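Side-chain contacts in HPV18 E7 (Human papillomavirus type 18, PDB 6IWD), which probably drives quiescent host cells into S phase so that the virus can use their DNA replication machinery, seen here as its zinc-binding C-terminal domain: residues Q7-L12 with D31-F36; Q38-L41 with S45-C48. One frame throughout, in Å; residues are numbered along the deposited sequence.

Interaction 1 (Q7-L12 with D31-F36); sequences QRHTML and DDLRAF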
# COMPACT_ATOMS: atom_id res chain seq x y z
N GLN B 7 -11.92 -1.90 -11.75
CA GLN B 7 -13.28 -2.33 -11.47
C GLN B 7 -13.79 -1.64 -10.22
O GLN B 7 -13.02 -1.09 -9.42
CB GLN B 7 -13.35 -3.86 -11.30
CG GLN B 7 -13.13 -4.64 -12.60
CD GLN B 7 -14.29 -4.51 -13.58
OE1 GLN B 7 -14.64 -3.41 -14.02
NE2 GLN B 7 -14.88 -5.64 -13.95
N ARG B 8 -15.11 -1.65 -10.05
CA ARG B 8 -15.72 -1.07 -8.87
C ARG B 8 -15.76 -2.10 -7.75
O ARG B 8 -16.14 -3.25 -7.98
CB ARG B 8 -17.13 -0.57 -9.18
CG ARG B 8 -17.95 -0.29 -7.93
CD ARG B 8 -18.87 0.89 -8.10
NE ARG B 8 -18.54 1.70 -9.27
CZ ARG B 8 -19.21 2.79 -9.62
NH1 ARG B 8 -20.24 3.18 -8.88
NH2 ARG B 8 -18.86 3.48 -10.70
N HIS B 9 -15.34 -1.68 -6.55
CA HIS B 9 -15.36 -2.53 -5.37
C HIS B 9 -15.93 -1.74 -4.20
O HIS B 9 -15.78 -0.52 -4.13
CB HIS B 9 -13.95 -3.03 -5.01
CG HIS B 9 -13.18 -3.53 -6.18
ND1 HIS B 9 -13.33 -4.80 -6.69
CD2 HIS B 9 -12.23 -2.93 -6.95
CE1 HIS B 9 -12.52 -4.97 -7.72
NE2 HIS B 9 -11.84 -3.84 -7.90
N THR B 10 -16.57 -2.45 -3.28
CA THR B 10 -17.07 -1.82 -2.06
C THR B 10 -16.31 -2.37 -0.86
O THR B 10 -16.15 -3.59 -0.72
CB THR B 10 -18.57 -2.05 -1.88
OG1 THR B 10 -19.27 -1.51 -3.00
CG2 THR B 10 -19.07 -1.35 -0.61
N MET B 11 -15.83 -1.47 -0.01
CA MET B 11 -15.14 -1.82 1.22
C MET B 11 -16.03 -1.46 2.40
O MET B 11 -16.35 -0.28 2.59
CB MET B 11 -13.80 -1.10 1.34
CG MET B 11 -12.78 -1.46 0.27
SD MET B 11 -11.95 -3.02 0.64
CE MET B 11 -11.33 -2.69 2.29
N LEU B 12 -16.41 -2.46 3.19
CA LEU B 12 -17.13 -2.24 4.44
C LEU B 12 -16.14 -2.23 5.60
O LEU B 12 -15.30 -3.13 5.71
CB LEU B 12 -18.19 -3.31 4.68
CG LEU B 12 -19.40 -3.23 3.75
CD1 LEU B 12 -20.01 -4.61 3.54
CD2 LEU B 12 -20.42 -2.27 4.36
N ASP B 31 -4.51 -5.20 -7.94
CA ASP B 31 -3.35 -5.04 -7.07
C ASP B 31 -3.54 -3.88 -6.10
O ASP B 31 -3.14 -3.96 -4.93
CB ASP B 31 -2.08 -4.83 -7.88
CG ASP B 31 -1.60 -6.09 -8.57
OD1 ASP B 31 -2.12 -7.19 -8.26
OD2 ASP B 31 -0.70 -5.98 -9.42
N ASP B 32 -4.11 -2.76 -6.57
CA ASP B 32 -4.29 -1.64 -5.66
C ASP B 32 -5.41 -1.92 -4.65
O ASP B 32 -5.35 -1.44 -3.51
CB ASP B 32 -4.57 -0.34 -6.43
CG ASP B 32 -3.32 0.21 -7.13
OD1 ASP B 32 -2.18 -0.00 -6.65
OD2 ASP B 32 -3.47 0.87 -8.18
N LEU B 33 -6.40 -2.72 -5.05
CA LEU B 33 -7.42 -3.15 -4.09
C LEU B 33 -6.79 -3.97 -2.98
O LEU B 33 -7.08 -3.75 -1.79
CB LEU B 33 -8.52 -3.93 -4.81
CG LEU B 33 -9.51 -4.60 -3.83
CD1 LEU B 33 -10.26 -3.57 -3.02
CD2 LEU B 33 -10.49 -5.51 -4.56
N ARG B 34 -5.94 -4.94 -3.33
CA ARG B 34 -5.29 -5.76 -2.30
C ARG B 34 -4.43 -4.90 -1.38
O ARG B 34 -4.45 -5.09 -0.16
CB ARG B 34 -4.42 -6.84 -2.95
CG ARG B 34 -3.96 -7.91 -1.98
CD ARG B 34 -5.12 -8.80 -1.62
NE ARG B 34 -5.42 -9.70 -2.73
CZ ARG B 34 -6.63 -10.18 -3.02
NH1 ARG B 34 -7.70 -9.84 -2.31
NH2 ARG B 34 -6.76 -10.98 -4.06
N ALA B 35 -3.69 -3.95 -1.96
CA ALA B 35 -2.85 -3.07 -1.15
C ALA B 35 -3.69 -2.26 -0.17
O ALA B 35 -3.28 -2.04 0.97
CB ALA B 35 -2.04 -2.16 -2.07
N PHE B 36 -4.86 -1.79 -0.62
CA PHE B 36 -5.78 -1.04 0.23
C PHE B 36 -6.33 -1.92 1.35
O PHE B 36 -6.37 -1.50 2.52
CB PHE B 36 -6.90 -0.48 -0.65
CG PHE B 36 -7.86 0.46 0.05
CD1 PHE B 36 -7.43 1.37 0.99
CD2 PHE B 36 -9.20 0.47 -0.31
CE1 PHE B 36 -8.33 2.24 1.62
CE2 PHE B 36 -10.10 1.33 0.29
CZ PHE B 36 -9.67 2.22 1.25
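Leu33 sets one methyl squarely over the imidazole of His9. Its CD2 sits 3.6 Å from the centroid of the His9 ring and only 10° off the ring normal, a CH-pi contact in which all five ring atoms are nearly equally distant from the methyl carbon. The other branch of the same leucine turns to Met11, with CD1 4.1 Å from Met11 SD, and the fork thereby spans two residues of the strand that face the helix. Phe36, one turn further along, receives Met11 from an oblique direction: Met11 CG comes to 3.9 Å from Phe36 CE2. Met11 SD stands 5.4 Å from the centroid of the Phe36 ring in a loose Met-aromatic contact. A bend at chi2 of the methionine (-80°) turns SD to Leu33 CD1 while CG stays by Phe36 CE2.

Behind these side chains, the strand is fixed by backbone hydrogen bonds of His9 with Val26 and Met11 with Leu24, which join it to strand 21-28 in the two-stranded antiparallel sheet of this E7 zinc-binding domain. The axes of 7-12 and 31-36 lie 10.7 Å apart at closest and run in nearly the same direction. On the helix, Phe36 also packs on Leu39 of the second subunit. With no hydrogen bond crossing between 7-12 and 31-36, the helix is held to this strand by dispersion and weak CH-pi and sulfur-aromatic attraction.

Interaction 2 (Q38-L41 with S45-C48); sequences QLFL and SFVC. With ZN (zinc ion), chain F.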
# COMPACT_ATOMS: atom_id res chain seq x y z
N GLN B 38 -4.83 -4.48 2.64
CA GLN B 38 -3.73 -4.70 3.58
C GLN B 38 -3.56 -3.52 4.55
O GLN B 38 -3.19 -3.73 5.71
CB GLN B 38 -2.44 -4.97 2.79
CG GLN B 38 -1.21 -5.25 3.66
CD GLN B 38 -1.40 -6.47 4.57
OE1 GLN B 38 -1.78 -7.54 4.12
NE2 GLN B 38 -1.15 -6.29 5.86
N LEU B 39 -3.85 -2.29 4.10
CA LEU B 39 -3.71 -1.14 5.00
C LEU B 39 -4.66 -1.24 6.19
O LEU B 39 -4.31 -0.83 7.30
CB LEU B 39 -3.94 0.16 4.23
CG LEU B 39 -2.88 0.46 3.16
CD1 LEU B 39 -3.07 1.86 2.53
CD2 LEU B 39 -1.49 0.32 3.75
N PHE B 40 -5.87 -1.79 5.98
CA PHE B 40 -6.79 -2.00 7.10
C PHE B 40 -6.24 -3.01 8.09
O PHE B 40 -6.62 -3.00 9.27
CB PHE B 40 -8.16 -2.48 6.60
CG PHE B 40 -9.00 -1.41 5.96
CD1 PHE B 40 -8.89 -1.15 4.60
CD2 PHE B 40 -9.91 -0.69 6.70
CE1 PHE B 40 -9.67 -0.16 4.00
CE2 PHE B 40 -10.69 0.30 6.11
CZ PHE B 40 -10.57 0.56 4.77
N LEU B 41 -5.40 -3.92 7.63
CA LEU B 41 -4.81 -4.92 8.50
C LEU B 41 -3.53 -4.43 9.15
O LEU B 41 -2.97 -5.12 10.01
CB LEU B 41 -4.54 -6.20 7.72
CG LEU B 41 -5.83 -6.86 7.21
CD1 LEU B 41 -5.49 -7.89 6.15
CD2 LEU B 41 -6.57 -7.48 8.41
N SER B 45 -7.43 3.26 9.60
CA SER B 45 -8.82 3.25 10.03
C SER B 45 -9.51 4.50 9.51
O SER B 45 -8.88 5.55 9.38
CB SER B 45 -8.96 3.21 11.56
OG SER B 45 -8.44 2.01 12.12
N PHE B 46 -10.80 4.39 9.23
CA PHE B 46 -11.59 5.52 8.78
C PHE B 46 -12.48 6.06 9.89
O PHE B 46 -12.91 5.33 10.79
CB PHE B 46 -12.44 5.15 7.57
CG PHE B 46 -11.66 5.09 6.30
CD1 PHE B 46 -10.86 3.99 6.02
CD2 PHE B 46 -11.68 6.16 5.41
CE1 PHE B 46 -10.10 3.95 4.86
CE2 PHE B 46 -10.94 6.12 4.24
CZ PHE B 46 -10.15 5.01 3.96
N VAL B 47 -12.72 7.37 9.84
CA VAL B 47 -13.59 8.08 10.77
C VAL B 47 -14.86 8.45 10.02
O VAL B 47 -14.79 9.04 8.93
CB VAL B 47 -12.90 9.33 11.34
CG1 VAL B 47 -13.79 10.00 12.36
CG2 VAL B 47 -11.54 8.98 11.94
N CYS B 48 -16.02 8.11 10.59
CA CYS B 48 -17.28 8.39 9.93
C CYS B 48 -17.50 9.91 9.86
O CYS B 48 -16.81 10.67 10.54
CB CYS B 48 -18.44 7.69 10.64
SG CYS B 48 -18.97 8.35 12.25
ZN ZN F . -18.05 7.50 14.01
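Phe40 and Phe46 join the last part of the helix to the short strand that precedes the zinc ligand Cys48, within the four-cysteine zinc-binding domain of E7. At the start of 38-41, Gln38 NE2 hydrogen-bonds Asn42 OD1, and Gln38 OE1 bonds to a polar side chain in the chain of another protein. Leu39, next in sequence, packs on Asp32 of the second subunit. Phe40 then carries the contact to 45-48. With CG anti to the carbonyl carbon (chi1 -75°), its ring is carried off the helix until the CE2 and CZ end reaches Phe46, the two side chains crossing at about a right angle. Phe40 CZ comes to 3.4 Å from Phe46 CE1, and Phe40 CE2 to 3.7 Å from Phe46 CD1. The planes are nearly parallel, 22° apart, yet offset so much that little of either ring lies over the other, with the Phe40 and Phe46 centroids 5.6 Å from each other. The pair is therefore not a full face-to-face stack; its close contacts are made by CE2 and CZ of Phe40 and by CD1 and CE1 of Phe46.

Phe46 also touches Ile22 and Leu24 of strand 21-28 and Val26 of the second subunit. Ser45 and Phe46 pair with a strand of that subunit in an antiparallel ladder, carrying the sheet across the interface. Two residues on, Cys48 stands at the N-cap of helix 49-52 and shares the metal with Cys15, Cys18 and Cys51; Cys48 SG lies 2.2 Å from the zinc ion.

Overall arrangement
Helix 30-41 supplies one side of both contacts. The centres of interaction 1 and interaction 2 lie about 12 Å apart, yet their side chains meet at two points: Met11 CE is 3.5 Å from Phe40 CE1, and Phe36 CZ is 3.9 Å from Phe46 CZ. Phe36 and Phe40 further pack edge-to-face along the helix. Apolar contact therefore runs from strand 7-14 through the helix to strand 45-46, where the chain passes on to the zinc site at Cys48. The zinc ion lies 10.3 Å from Phe46 CG, the nearest atom of that ring, so the aromatic contact is not itself in the metal site. Both interactions also touch the second subunit, linking this core to the dimer interface.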